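Local coordinates for protein A-adding tRNA nucleotidyltransferase (Aquifex aeolicus, PDB 4WC2) that adds the terminal adenosine to tRNAs ending in CC, using ATP and magnesium, to complete the 3' CCA end, at residues G18-I23 with N109-S114. Residues are numbered along the deposited sequence; the frame is centred on the assembly and turned at random.
Sequences GVVRDI and NAMAIS. With APC (diphosphomethylphosphonic acid adenosyl ester), chain C.
Arg21 and Asn109 meet beside the bound ATP analogue, Asn109 at its ribose and Arg21 at its beta-phosphate group, in the nucleotidyltransferase-fold head domain that this family shares with poly(A) polymerases. The two side chains run alongside each other in the same direction, and Arg21 NH1 donates to Asn109 OD1; the modelled 2.4 Å is too short to take at face value, leaving the bond's true length and strength doubtful. The guanidinium and amide planes stand 66° apart. The same NH1 also reaches O1B of the analogue at 3.4 Å, a weak but nearly straight bond, while the backbone O of Asn109 weakly accepts from the ribose O3'. Asp105, itself bonded to the analogue, takes the Asn109 ND2, so that end of the amide is held while OD1 faces Arg21. Behind this polar edge, both methyls of Val20 pack on Ile113 CG1, CG1 and CG2 each at 3.8 Å; CG1, anti to the backbone N (chi1 174°), is the one that also nears Met111 CB. With an alanine here, the loss of both methyls would probably open a gap between helix 18-24 and strand 112-114, leaving Ile113 CG1 and CD1 without their main partner on the helix. Leu123 of the neighbouring strand touches both Val20 and Ile113, and the short segments of helix and strand run almost perpendicular, at 88°. Ile113 pairs with Ile15 of the antiparallel strand 12-16, and Met111 with Gly17, just before the helix. On the other side of the guanidinium, Asp22 steadies its rotation and probably offsets some of the charge gathered with nearby Arg162: Arg21 NH2 forms a salt bridge of 3.2 Å to Asp22 OD1, approached from above the carboxylate plane.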
loop_
_atom_site.group_PDB
_atom_site.type_symbol
_atom_site.label_atom_id
_atom_site.label_comp_id
_atom_site.label_asym_id
_atom_site.label_seq_id
_atom_site.Cartn_x
_atom_site.Cartn_y
_atom_site.Cartn_z
ATOM N N GLY A 18 -2.100 -4.713 16.005
ATOM C CA GLY A 18 -2.417 -5.287 14.709
ATOM C C GLY A 18 -2.052 -6.749 14.578
ATOM O O GLY A 18 -2.820 -7.535 14.017
ATOM N N VAL A 19 -0.888 -7.113 15.113
ATOM C CA VAL A 19 -0.408 -8.492 15.077
ATOM C C VAL A 19 -1.466 -9.455 15.593
ATOM O O VAL A 19 -1.714 -10.493 14.983
ATOM C CB VAL A 19 0.871 -8.670 15.911
ATOM C CG1 VAL A 19 1.421 -10.086 15.745
ATOM C CG2 VAL A 19 1.907 -7.625 15.523
ATOM N N VAL A 20 -2.101 -9.096 16.706
ATOM C CA VAL A 20 -3.184 -9.903 17.257
ATOM C C VAL A 20 -4.322 -10.025 16.251
ATOM O O VAL A 20 -4.760 -11.132 15.922
ATOM C CB VAL A 20 -3.725 -9.311 18.569
ATOM C CG1 VAL A 20 -4.939 -10.092 19.050
ATOM C CG2 VAL A 20 -2.638 -9.304 19.626
ATOM N N ARG A 21 -4.776 -8.879 15.746
ATOM C CA ARG A 21 -5.864 -8.839 14.775
ATOM C C ARG A 21 -5.593 -9.786 13.609
ATOM O O ARG A 21 -6.387 -10.692 13.331
ATOM C CB ARG A 21 -6.061 -7.412 14.256
ATOM C CG ARG A 21 -7.105 -7.292 13.161
ATOM C CD ARG A 21 -6.896 -6.040 12.320
ATOM N NE ARG A 21 -5.616 -6.058 11.616
ATOM C CZ ARG A 21 -4.716 -5.079 11.667
ATOM N NH1 ARG A 21 -4.953 -3.991 12.386
ATOM N NH2 ARG A 21 -3.581 -5.185 10.992
ATOM N N ASP A 22 -4.447 -9.590 12.961
ATOM C CA ASP A 22 -4.043 -10.417 11.830
ATOM C C ASP A 22 -4.090 -11.899 12.175
ATOM O O ASP A 22 -4.478 -12.720 11.342
ATOM C CB ASP A 22 -2.637 -10.037 11.358
ATOM C CG ASP A 22 -2.597 -8.686 10.671
ATOM O OD1 ASP A 22 -3.628 -8.277 10.097
ATOM O OD2 ASP A 22 -1.532 -8.032 10.702
ATOM N N ILE A 23 -3.710 -12.237 13.405
ATOM C CA ILE A 23 -3.716 -13.627 13.841
ATOM C C ILE A 23 -5.143 -14.154 13.884
ATOM O O ILE A 23 -5.432 -15.231 13.364
ATOM C CB ILE A 23 -3.063 -13.803 15.228
ATOM C CG1 ILE A 23 -1.551 -13.611 15.135
ATOM C CG2 ILE A 23 -3.374 -15.179 15.799
ATOM C CD1 ILE A 23 -0.857 -13.651 16.476
ATOM N N ASN A 109 -7.795 -3.203 16.899
ATOM C CA ASN A 109 -6.358 -3.016 17.067
ATOM C C ASN A 109 -5.948 -2.935 18.534
ATOM O O ASN A 109 -4.761 -2.874 18.853
ATOM C CB ASN A 109 -5.896 -1.752 16.337
ATOM C CG ASN A 109 -5.963 -1.891 14.833
ATOM O OD1 ASN A 109 -5.998 -3.001 14.301
ATOM N ND2 ASN A 109 -5.972 -0.759 14.134
ATOM N N ALA A 110 -6.935 -2.945 19.423
ATOM C CA ALA A 110 -6.699 -2.645 20.833
ATOM C C ALA A 110 -6.510 -3.877 21.718
ATOM O O ALA A 110 -6.393 -3.749 22.935
ATOM C CB ALA A 110 -7.839 -1.798 21.375
ATOM N N MET A 111 -6.508 -5.066 21.123
ATOM C CA MET A 111 -6.425 -6.289 21.920
ATOM C C MET A 111 -4.993 -6.752 22.205
ATOM O O MET A 111 -4.025 -6.179 21.699
ATOM C CB MET A 111 -7.200 -7.409 21.230
ATOM C CG MET A 111 -8.676 -7.100 21.021
ATOM S SD MET A 111 -9.513 -8.366 20.054
ATOM C CE MET A 111 -8.627 -8.240 18.500
ATOM N N ALA A 112 -4.872 -7.810 23.002
ATOM C CA ALA A 112 -3.564 -8.332 23.385
ATOM C C ALA A 112 -3.597 -9.827 23.698
ATOM O O ALA A 112 -4.605 -10.354 24.168
ATOM C CB ALA A 112 -3.024 -7.565 24.577
ATOM N N ILE A 113 -2.481 -10.501 23.438
ATOM C CA ILE A 113 -2.331 -11.916 23.761
ATOM C C ILE A 113 -1.138 -12.118 24.691
ATOM O O ILE A 113 -0.010 -11.773 24.347
ATOM C CB ILE A 113 -2.141 -12.774 22.496
ATOM C CG1 ILE A 113 -3.282 -12.528 21.504
ATOM C CG2 ILE A 113 -2.049 -14.250 22.860
ATOM C CD1 ILE A 113 -3.141 -13.301 20.212
ATOM N N SER A 114 -1.391 -12.683 25.866
ATOM C CA SER A 114 -0.354 -12.839 26.883
ATOM C C SER A 114 0.677 -13.915 26.552
ATOM O O SER A 114 0.330 -15.074 26.318
ATOM C CB SER A 114 -0.992 -13.158 28.232
ATOM O OG SER A 114 -0.003 -13.535 29.173
HETATM P PG APC C . 0.197 -1.975 9.230
HETATM O O1G APC C . 1.221 -3.003 9.658
HETATM O O2G APC C . 0.835 -0.570 9.251
HETATM O O3G APC C . -0.282 -2.302 7.791
HETATM P PB APC C . -0.918 -1.790 11.768
HETATM O O1B APC C . -2.309 -1.852 12.399
HETATM O O2B APC C . -0.043 -2.882 12.374
HETATM O O3B APC C . -1.044 -2.010 10.231
HETATM P PA APC C . 1.423 -0.152 12.850
HETATM O O1A APC C . 2.264 -1.343 12.286
HETATM O O2A APC C . 2.188 1.208 12.522
HETATM C C3A APC C . -0.216 -0.100 12.072
HETATM O "O5'" APC C . 1.290 -0.277 14.438
HETATM C "C5'" APC C . 0.310 -1.081 14.969
HETATM C "C4'" APC C . -0.139 -0.513 16.273
HETATM O "O4'" APC C . 0.149 0.756 16.320
HETATM C "C3'" APC C . -1.756 -0.691 16.453
HETATM O "O3'" APC C . -2.075 -1.127 17.873
HETATM C "C2'" APC C . -2.261 0.381 16.225
HETATM O "O2'" APC C . -3.474 0.610 17.140
HETATM C "C1'" APC C . -1.115 1.456 16.564
HETATM N N9 APC C . -1.223 2.519 15.790
HETATM C C8 APC C . -0.735 2.835 14.550
HETATM N N7 APC C . -1.186 4.071 14.300
HETATM C C5 APC C . -1.928 4.489 15.379
HETATM C C6 APC C . -2.633 5.661 15.691
HETATM N N6 APC C . -2.705 6.783 14.798
HETATM N N1 APC C . -3.304 5.875 16.814
HETATM C C2 APC C . -3.297 4.856 17.738
HETATM N N3 APC C . -2.615 3.677 17.473
HETATM C C4 APC C . -1.943 3.510 16.310
#